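Local coordinates for polyamine aminopropyltransferase (Thermotoga maritima, PDB 1JQ3), which catalyses the transfer of a propylamine group from decarboxylated S-adenosylmethionine to putrescine, yielding spermidine and S-methyl-5'-thioadenosine, at residues F74-M79 and G242-T247. Numbering follows the deposited sequence.
Sequences FMYHEM and GMWSYT. With AAT (S-adenosyl-1,8-diamino-3-thiooctane), chain E.
Tyr-76 reaches from helix 73-87 into the angle between Trp-244 and Tyr-246, two side chains directed at the helix from strand 243-250. Its CG lies anti to the backbone N (chi1 173°), which carries the ring out toward the strand. Atom CE1 meets Trp-244 NE1 at 3.7 Å, the indole nitrogen lying at the edge of the phenol, with the two ring planes 70° apart. Tyr-246 is turned less, its plane 42° from that of Tyr-76, and its CE1 is 3.8 Å from Tyr-76 CD1. Over one face of Tyr-246 sits Met-79 CB, a CH-pi contact 4.2 Å from the ring centroid. A water joins helix to strand, donating a hydrogen bond to Met-75 O and accepting one from Tyr-246 OH at 2.8 Å. In this Rossmann-like aminopropyltransferase domain Tyr-76 and Trp-244 line the polyamine side of the active site, Tyr-246 packing behind: Tyr-76 CE2 touches CA of bound S-adenosyl-1,8-diamino-3-thiooctane (AAT) at 3.5 Å, and Trp-244 CH2 approaches its N16. Tyr-76 OH is hydrogen-bonded to spermidine-binding Asp-170, the inferred proton acceptor. With Tyr-76 cut back to an alanine, Asp-170 would probably lose this partner and a gap open beside Trp-244 and Tyr-246. His-77 NE2 accepts a hydrogen bond from AAT N at 2.9 Å.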
loop_
_atom_site.group_PDB
_atom_site.type_symbol
_atom_site.label_atom_id
_atom_site.label_comp_id
_atom_site.label_asym_id
_atom_site.label_seq_id
_atom_site.Cartn_x
_atom_site.Cartn_y
_atom_site.Cartn_z
ATOM N N PHE A 74 -19.287 -19.300 -2.038
ATOM C CA PHE A 74 -20.248 -20.318 -1.621
ATOM C C PHE A 74 -20.626 -20.205 -0.146
ATOM O O PHE A 74 -21.759 -20.514 0.237
ATOM C CB PHE A 74 -19.706 -21.726 -1.908
ATOM C CG PHE A 74 -18.539 -22.125 -1.040
ATOM C CD1 PHE A 74 -17.228 -21.918 -1.469
ATOM C CD2 PHE A 74 -18.752 -22.754 0.185
ATOM C CE1 PHE A 74 -16.145 -22.339 -0.697
ATOM C CE2 PHE A 74 -17.668 -23.183 0.976
ATOM C CZ PHE A 74 -16.359 -22.976 0.532
ATOM N N MET A 75 -19.704 -19.703 0.676
ATOM C CA MET A 75 -19.940 -19.592 2.108
ATOM C C MET A 75 -21.080 -18.653 2.419
ATOM O O MET A 75 -21.935 -18.944 3.256
ATOM C CB MET A 75 -18.682 -19.094 2.818
ATOM C CG MET A 75 -17.476 -19.983 2.655
ATOM S SD MET A 75 -16.085 -19.324 3.624
ATOM C CE MET A 75 -14.710 -20.297 2.941
ATOM N N TYR A 76 -21.069 -17.523 1.718
ATOM C CA TYR A 76 -22.064 -16.487 1.875
ATOM C C TYR A 76 -23.382 -16.913 1.243
ATOM O O TYR A 76 -24.397 -16.993 1.929
ATOM C CB TYR A 76 -21.546 -15.182 1.238
ATOM C CG TYR A 76 -22.560 -14.063 1.176
ATOM C CD1 TYR A 76 -22.832 -13.266 2.290
ATOM C CD2 TYR A 76 -23.262 -13.816 -0.004
ATOM C CE1 TYR A 76 -23.788 -12.242 2.222
ATOM C CE2 TYR A 76 -24.207 -12.816 -0.077
ATOM C CZ TYR A 76 -24.465 -12.032 1.033
ATOM O OH TYR A 76 -25.411 -11.045 0.924
ATOM N N HIS A 77 -23.355 -17.234 -0.048
ATOM C CA HIS A 77 -24.581 -17.607 -0.747
ATOM C C HIS A 77 -25.305 -18.815 -0.182
ATOM O O HIS A 77 -26.535 -18.815 -0.109
ATOM C CB HIS A 77 -24.321 -17.742 -2.243
ATOM C CG HIS A 77 -23.852 -16.465 -2.867
ATOM N ND1 HIS A 77 -22.669 -16.365 -3.564
ATOM C CD2 HIS A 77 -24.392 -15.222 -2.859
ATOM C CE1 HIS A 77 -22.501 -15.115 -3.964
ATOM N NE2 HIS A 77 -23.533 -14.401 -3.551
ATOM N N GLU A 78 -24.557 -19.814 0.278
ATOM C CA GLU A 78 -25.204 -20.990 0.860
ATOM C C GLU A 78 -25.879 -20.671 2.180
ATOM O O GLU A 78 -26.974 -21.146 2.431
ATOM C CB GLU A 78 -24.227 -22.149 1.035
ATOM C CG GLU A 78 -23.808 -22.772 -0.277
ATOM C CD GLU A 78 -23.043 -24.065 -0.094
ATOM O OE1 GLU A 78 -23.049 -24.625 1.026
ATOM O OE2 GLU A 78 -22.453 -24.538 -1.081
ATOM N N MET A 79 -25.257 -19.833 3.011
ATOM C CA MET A 79 -25.873 -19.495 4.291
ATOM C C MET A 79 -27.048 -18.529 4.149
ATOM O O MET A 79 -28.050 -18.657 4.851
ATOM C CB MET A 79 -24.842 -18.931 5.274
ATOM C CG MET A 79 -23.882 -19.985 5.818
ATOM S SD MET A 79 -24.775 -21.416 6.572
ATOM C CE MET A 79 -25.476 -20.628 8.018
ATOM N N GLY A 242 -14.458 -11.284 8.649
ATOM C CA GLY A 242 -14.662 -12.713 8.471
ATOM C C GLY A 242 -15.805 -13.291 9.283
ATOM O O GLY A 242 -16.052 -14.495 9.246
ATOM N N MET A 243 -16.476 -12.439 10.049
ATOM C CA MET A 243 -17.600 -12.873 10.861
ATOM C C MET A 243 -18.825 -12.195 10.287
ATOM O O MET A 243 -19.048 -11.006 10.526
ATOM C CB MET A 243 -17.397 -12.454 12.314
ATOM C CG MET A 243 -18.607 -12.724 13.191
ATOM S SD MET A 243 -18.253 -12.398 14.939
ATOM C CE MET A 243 -19.582 -13.218 15.653
ATOM N N TRP A 244 -19.601 -12.943 9.507
ATOM C CA TRP A 244 -20.789 -12.376 8.870
ATOM C C TRP A 244 -22.074 -12.794 9.566
ATOM O O TRP A 244 -22.158 -13.891 10.114
ATOM C CB TRP A 244 -20.845 -12.768 7.392
ATOM C CG TRP A 244 -21.387 -11.669 6.550
ATOM C CD1 TRP A 244 -22.582 -11.639 5.902
ATOM C CD2 TRP A 244 -20.786 -10.388 6.350
ATOM N NE1 TRP A 244 -22.773 -10.407 5.316
ATOM C CE2 TRP A 244 -21.681 -9.622 5.575
ATOM C CE3 TRP A 244 -19.575 -9.812 6.759
ATOM C CZ2 TRP A 244 -21.408 -8.304 5.201
ATOM C CZ3 TRP A 244 -19.301 -8.502 6.388
ATOM C CH2 TRP A 244 -20.212 -7.764 5.617
ATOM N N SER A 245 -23.071 -11.915 9.531
ATOM C CA SER A 245 -24.351 -12.212 10.149
ATOM C C SER A 245 -25.462 -12.144 9.126
ATOM O O SER A 245 -25.365 -11.438 8.109
ATOM C CB SER A 245 -24.657 -11.239 11.284
ATOM O OG SER A 245 -25.137 -10.009 10.782
ATOM N N TYR A 246 -26.496 -12.928 9.387
ATOM C CA TYR A 246 -27.667 -12.989 8.533
ATOM C C TYR A 246 -28.837 -12.983 9.506
ATOM O O TYR A 246 -28.696 -13.427 10.659
ATOM C CB TYR A 246 -27.704 -14.296 7.751
ATOM C CG TYR A 246 -26.416 -14.649 7.043
ATOM C CD1 TYR A 246 -26.223 -14.312 5.706
ATOM C CD2 TYR A 246 -25.376 -15.283 7.730
ATOM C CE1 TYR A 246 -25.017 -14.594 5.057
ATOM C CE2 TYR A 246 -24.169 -15.574 7.100
ATOM C CZ TYR A 246 -24.002 -15.221 5.759
ATOM O OH TYR A 246 -22.817 -15.490 5.125
ATOM N N THR A 247 -29.978 -12.483 9.057
ATOM C CA THR A 247 -31.149 -12.455 9.914
ATOM C C THR A 247 -32.303 -13.208 9.287
ATOM O O THR A 247 -32.757 -12.876 8.194
ATOM C CB THR A 247 -31.583 -11.015 10.238
ATOM O OG1 THR A 247 -30.540 -10.368 10.964
ATOM C CG2 THR A 247 -32.839 -11.021 11.113
HETATM N N AAT E . -23.926 -11.537 -3.542
HETATM C CA AAT E . -22.829 -11.131 -2.806
HETATM C CB AAT E . -22.565 -9.713 -3.015
HETATM C CG AAT E . -23.784 -8.921 -2.842
HETATM S SD AAT E . -24.083 -7.998 -4.345
HETATM C "C5'" AAT E . -25.280 -6.731 -3.879
HETATM C "C4'" AAT E . -26.059 -6.181 -5.036
HETATM O "O4'" AAT E . -27.141 -5.559 -4.581
HETATM C "C3'" AAT E . -25.313 -5.201 -5.827
HETATM O "O3'" AAT E . -25.207 -5.788 -7.083
HETATM C "C2'" AAT E . -26.229 -3.892 -5.886
HETATM O "O2'" AAT E . -26.278 -3.118 -7.073
HETATM C "C1'" AAT E . -27.539 -4.497 -5.399
HETATM N N9 AAT E . -28.338 -3.677 -4.534
HETATM C C8 AAT E . -28.070 -2.504 -3.890
HETATM N N7 AAT E . -29.103 -1.647 -3.730
HETATM C C5 AAT E . -30.100 -2.256 -4.308
HETATM C C6 AAT E . -31.517 -1.830 -4.457
HETATM N N6 AAT E . -32.005 -0.625 -3.955
HETATM N N1 AAT E . -32.444 -2.648 -5.130
HETATM C C2 AAT E . -31.923 -3.843 -5.621
HETATM N N3 AAT E . -30.614 -4.331 -5.525
HETATM C C4 AAT E . -29.693 -3.512 -4.843
HETATM C C11 AAT E . -23.615 -7.970 -1.682
HETATM C C12 AAT E . -23.175 -8.276 -0.267
HETATM C C13 AAT E . -21.725 -7.918 -0.006
HETATM C C14 AAT E . -21.308 -7.139 1.228
HETATM C C15 AAT E . -19.862 -6.778 1.508
HETATM N N16 AAT E . -19.226 -6.071 2.562
HETATM O O HOH W 1 -21.279 -17.718 5.779
#